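PDB 2RBG: DUF5751 domain-containing protein from Sulfolobus tokodaii, which is of unknown function but folds as an alpha/beta domain with a five-stranded parallel sheet flanked by helices. Local coordinates for residues K104-D107 against N108-T111. Sequence-based numbering, arbitrary orientation.
Sequences KIVD and NLPT
Leu109 N bonds to Val106 O at 3.1 Å and nearly straight (165°). Asn108 N divides itself between Ile105 O, at 3.0 Å, and a weak bond to Lys104 O, at 3.2 Å. Bonding thus passes from four residues back to three as helix 99-107 runs out, a worked example of a helix ending by tightening its last turn. Leu109 then leaves the helix in an extended conformation, and its side chain lies against the final turn: CG lies 3.5 Å from Ile105 O, and CD1 reaches 3.9 Å from Val106 CA. With CG anti to the carbonyl carbon (chi1 -66°), the isobutyl group stays beside the helix end. In this alpha/beta fold with a parallel sheet, the turn joins helix 99-107 to helix 111-114, and Leu109 also packs on Leu82 of helix 75-82 and Leu90 of strand 89-94. Cut back to an alanine here, the side chain would probably leave a gap between the helix end and these two leucines. The Val106 side chain, which also touches Val92, meets that of Leu109 more loosely, Val106 CG1 to Leu109 CD1 at 4.5 Å. On the exposed side, the Lys104 and Asn108 side chains run alongside each other in the same direction.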
loop_
_atom_site.group_PDB
_atom_site.type_symbol
_atom_site.label_atom_id
_atom_site.label_comp_id
_atom_site.label_asym_id
_atom_site.label_seq_id
_atom_site.Cartn_x
_atom_site.Cartn_y
_atom_site.Cartn_z
ATOM N N LYS A 104 9.846 -10.857 8.481
ATOM C CA LYS A 104 10.103 -11.763 9.595
ATOM C C LYS A 104 9.973 -11.025 10.925
ATOM O O LYS A 104 9.390 -11.547 11.877
ATOM C CB LYS A 104 11.501 -12.373 9.469
ATOM C CG LYS A 104 11.858 -13.343 10.586
ATOM C CD LYS A 104 13.177 -14.059 10.305
ATOM C CE LYS A 104 14.330 -13.078 10.126
ATOM N NZ LYS A 104 15.629 -13.768 9.872
ATOM N N ILE A 105 10.517 -9.812 10.987
ATOM C CA ILE A 105 10.446 -9.009 12.204
ATOM C C ILE A 105 8.984 -8.751 12.565
ATOM O O ILE A 105 8.585 -8.904 13.719
ATOM C CB ILE A 105 11.169 -7.650 12.030
ATOM C CG1 ILE A 105 12.667 -7.878 11.820
ATOM C CG2 ILE A 105 10.951 -6.773 13.260
ATOM C CD1 ILE A 105 13.463 -6.599 11.656
ATOM N N VAL A 106 8.190 -8.356 11.574
ATOM C CA VAL A 106 6.776 -8.087 11.807
ATOM C C VAL A 106 6.072 -9.325 12.358
ATOM O O VAL A 106 5.248 -9.223 13.267
ATOM C CB VAL A 106 6.066 -7.640 10.510
ATOM C CG1 VAL A 106 4.575 -7.468 10.764
ATOM C CG2 VAL A 106 6.666 -6.329 10.021
ATOM N N ASP A 107 6.401 -10.493 11.813
ATOM C CA ASP A 107 5.786 -11.734 12.273
ATOM C C ASP A 107 6.066 -12.001 13.749
ATOM O O ASP A 107 5.273 -12.659 14.422
ATOM C CB ASP A 107 6.287 -12.938 11.465
ATOM C CG ASP A 107 5.858 -12.897 10.013
ATOM O OD1 ASP A 107 4.727 -12.446 9.734
ATOM O OD2 ASP A 107 6.648 -13.338 9.150
ATOM N N ASN A 108 7.192 -11.498 14.246
ATOM C CA ASN A 108 7.565 -11.720 15.640
ATOM C C ASN A 108 7.174 -10.613 16.615
ATOM O O ASN A 108 7.531 -10.670 17.789
ATOM C CB ASN A 108 9.070 -11.980 15.752
ATOM C CG ASN A 108 9.470 -13.327 15.182
ATOM O OD1 ASN A 108 9.452 -13.536 13.967
ATOM N ND2 ASN A 108 9.827 -14.254 16.063
ATOM N N LEU A 109 6.448 -9.606 16.140
ATOM C CA LEU A 109 6.020 -8.521 17.020
ATOM C C LEU A 109 4.854 -8.995 17.870
ATOM O O LEU A 109 4.139 -9.922 17.490
ATOM C CB LEU A 109 5.567 -7.307 16.207
ATOM C CG LEU A 109 6.611 -6.561 15.379
ATOM C CD1 LEU A 109 5.915 -5.495 14.541
ATOM C CD2 LEU A 109 7.652 -5.932 16.294
ATOM N N PRO A 110 4.644 -8.362 19.036
ATOM C CA PRO A 110 3.535 -8.745 19.915
ATOM C C PRO A 110 2.205 -8.641 19.171
ATOM O O PRO A 110 2.025 -7.773 18.315
ATOM C CB PRO A 110 3.636 -7.736 21.054
ATOM C CG PRO A 110 5.108 -7.470 21.130
ATOM C CD PRO A 110 5.484 -7.332 19.671
ATOM N N THR A 111 1.275 -9.526 19.507
ATOM C CA THR A 111 -0.036 -9.545 18.872
ATOM C C THR A 111 -0.730 -8.183 18.883
ATOM O O THR A 111 -1.225 -7.722 17.856
ATOM C CB THR A 111 -0.961 -10.559 19.567
ATOM O OG1 THR A 111 -0.375 -11.864 19.495
ATOM C CG2 THR A 111 -2.324 -10.580 18.898
#